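Local coordinates for phosphoinositide 3-kinase adapter protein 1 (Homo sapiens, PDB 5FOR) that links B-cell receptor and Toll-like receptor signalling to phosphoinositide 3-kinase by giving its regulatory subunit a docking site, which in the Toll-like pathway prevents excessive inflammatory cytokine production, at residues A17-W20 / C21-L24. Sequence-based numbering, arbitrary orientation.
Sequences AEEW and CQYL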
ATOM      1  N   ALA A  17      -9.830   6.810  -1.260  1.00 38.37           N
ATOM      2  CA  ALA A  17      -8.561   7.362  -0.790  1.00 40.46           C
ATOM      3  C   ALA A  17      -7.697   7.886  -1.966  1.00 45.90           C
ATOM      4  O   ALA A  17      -6.474   8.052  -1.850  1.00 42.27           O
ATOM      5  CB  ALA A  17      -7.787   6.293   0.020  1.00 32.83           C
ATOM      6  N   GLU A  18      -8.368   8.122  -3.088  1.00 42.29           N
ATOM      7  CA  GLU A  18      -7.800   8.704  -4.307  1.00 47.18           C
ATOM      8  C   GLU A  18      -6.841   9.892  -4.097  1.00 51.13           C
ATOM      9  O   GLU A  18      -5.771   9.955  -4.691  1.00 43.17           O
ATOM     10  CB  GLU A  18      -8.957   9.150  -5.208  1.00 59.06           C
ATOM     11  CG  GLU A  18      -8.534   9.750  -6.521  1.00 72.55           C
ATOM     12  CD  GLU A  18      -7.944   8.710  -7.425  1.00 92.97           C
ATOM     13  OE1 GLU A  18      -8.628   7.688  -7.640  1.00 95.43           O
ATOM     14  OE2 GLU A  18      -6.807   8.901  -7.912  1.00105.52           O
ATOM     15  N   GLU A  19      -7.252  10.856  -3.286  1.00 36.60           N
ATOM     16  CA  GLU A  19      -6.446  12.041  -3.054  1.00 39.14           C
ATOM     17  C   GLU A  19      -5.216  11.752  -2.195  1.00 47.65           C
ATOM     18  O   GLU A  19      -4.167  12.365  -2.411  1.00 52.55           O
ATOM     19  CB  GLU A  19      -7.312  13.142  -2.433  1.00 39.75           C
ATOM     20  CG  GLU A  19      -8.616  13.306  -3.206  1.00 61.78           C
ATOM     21  CD  GLU A  19      -9.547  14.354  -2.631  1.00 86.87           C
ATOM     22  OE1 GLU A  19      -9.070  15.478  -2.360  1.00 98.13           O
ATOM     23  OE2 GLU A  19     -10.762  14.058  -2.485  1.00 91.21           O
ATOM     24  N   TRP A  20      -5.322  10.823  -1.240  1.00 38.43           N
ATOM     25  CA  TRP A  20      -4.141  10.417  -0.483  1.00 41.46           C
ATOM     26  C   TRP A  20      -3.116   9.819  -1.427  1.00 44.07           C
ATOM     27  O   TRP A  20      -1.920   9.945  -1.228  1.00 44.59           O
ATOM     28  CB  TRP A  20      -4.478   9.410   0.619  1.00 39.25           C
ATOM     29  CG  TRP A  20      -4.732  10.130   1.870  1.00 50.22           C
ATOM     30  CD1 TRP A  20      -5.945  10.355   2.463  1.00 43.47           C
ATOM     31  CD2 TRP A  20      -3.759  10.812   2.666  1.00 50.00           C
ATOM     32  NE1 TRP A  20      -5.781  11.117   3.598  1.00 48.08           N
ATOM     33  CE2 TRP A  20      -4.452  11.409   3.749  1.00 45.11           C
ATOM     34  CE3 TRP A  20      -2.371  10.967   2.579  1.00 40.94           C
ATOM     35  CZ2 TRP A  20      -3.805  12.158   4.728  1.00 39.07           C
ATOM     36  CZ3 TRP A  20      -1.728  11.707   3.556  1.00 42.55           C
ATOM     37  CH2 TRP A  20      -2.447  12.289   4.624  1.00 45.66           C
ATOM     38  N   CYS A  21      -3.611   9.141  -2.447  1.00 40.57           N
ATOM     39  CA  CYS A  21      -2.745   8.484  -3.374  1.00 38.35           C
ATOM     40  C   CYS A  21      -2.041   9.550  -4.242  1.00 41.04           C
ATOM     41  O   CYS A  21      -0.858   9.415  -4.518  1.00 37.91           O
ATOM     42  CB  CYS A  21      -3.515   7.462  -4.230  1.00 36.30           C
ATOM     43  SG  CYS A  21      -2.475   6.774  -5.541  1.00 50.63           S
ATOM     44  N   GLN A  22      -2.732  10.627  -4.618  1.00 39.75           N
ATOM     45  CA  GLN A  22      -2.108  11.542  -5.563  1.00 48.18           C
ATOM     46  C   GLN A  22      -1.129  12.341  -4.697  1.00 44.03           C
ATOM     47  O   GLN A  22      -0.052  12.707  -5.148  1.00 48.98           O
ATOM     48  CB  GLN A  22      -3.032  12.536  -6.272  1.00 55.73           C
ATOM     49  CG  GLN A  22      -4.488  12.525  -6.036  1.00 91.74           C
ATOM     50  CD  GLN A  22      -5.292  13.018  -7.230  1.00112.80           C
ATOM     51  OE1 GLN A  22      -6.419  13.569  -7.066  1.00120.80           O
ATOM     52  NE2 GLN A  22      -4.910  12.485  -8.409  1.00119.33           N
ATOM     53  N   TYR A  23      -1.518  12.603  -3.443  1.00 43.05           N
ATOM     54  CA  TYR A  23      -0.643  13.311  -2.506  1.00 38.65           C
ATOM     55  C   TYR A  23       0.714  12.631  -2.373  1.00 42.49           C
ATOM     56  O   TYR A  23       1.743  13.300  -2.443  1.00 42.52           O
ATOM     57  CB  TYR A  23      -1.257  13.448  -1.103  1.00 41.47           C
ATOM     58  CG  TYR A  23      -0.239  14.008  -0.112  1.00 46.94           C
ATOM     59  CD1 TYR A  23       0.213  15.312  -0.224  1.00 50.22           C
ATOM     60  CD2 TYR A  23       0.318  13.219   0.893  1.00 47.32           C
ATOM     61  CE1 TYR A  23       1.181  15.834   0.641  1.00 55.68           C
ATOM     62  CE2 TYR A  23       1.290  13.741   1.766  1.00 39.83           C
ATOM     63  CZ  TYR A  23       1.717  15.050   1.630  1.00 53.19           C
ATOM     64  OH  TYR A  23       2.675  15.597   2.475  1.00 60.13           O
ATOM     65  N   LEU A  24       0.717  11.311  -2.162  1.00 40.30           N
ATOM     66  CA  LEU A  24       1.982  10.587  -1.944  1.00 40.20           C
ATOM     67  C   LEU A  24       2.811  10.473  -3.197  1.00 39.67           C
ATOM     68  O   LEU A  24       4.021  10.498  -3.118  1.00 44.12           O
ATOM     69  CB  LEU A  24       1.762   9.187  -1.378  1.00 38.93           C
ATOM     70  CG  LEU A  24       1.054   9.179  -0.025  1.00 49.18           C
ATOM     71  CD1 LEU A  24       0.557   7.768   0.286  1.00 44.92           C
ATOM     72  CD2 LEU A  24       1.938   9.756   1.084  1.00 35.75           C
TER
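Trp20 and Tyr23, three residues apart on the first turns of helix 18-30, send their rings out side by side in the same direction. The CE3-CZ3 part of the indole approaches the tyrosine, with CZ3 of Trp20 3.7 Å from CD2 of Tyr23. The planes are perpendicular, yet the approach is oblique. CG of Tyr23 stands anti to its own backbone nitrogen (chi1 172°), which turns the phenol ring alongside the indole, and both side chains also touch Tyr130 on helix 127-134. In this TIR domain, a parallel five-stranded sheet flanked by helices, helix 18-30 follows the strand 9-13; Cys21 and Leu24 pack on Ile11 of that strand and on Leu67 of strand 63-68. CB of Cys21 also lies 3.4 Å from the carbonyl O of Glu18. Ala17 is the N-cap, and Ala17 O accepts a hydrogen bond from Cys21 N at 3.1 Å. Two residues further on, the bond from Tyr23 N to Glu19 O is shorter, 2.9 Å, and straighter. The nearly eclipsed chi1 of Gln22, -2°, brings its CG to 3.2 Å from the carbonyl O of Glu18. The bent side chain of Glu18 crosses that of Gln22 with carboxylate and amide planes 76° apart, and OE2 of Glu18 remains 4.1 Å from NE2 of Gln22. The other carboxylate oxygen of Glu18, OE1, forms a salt bridge with Arg43 on strand 40-43.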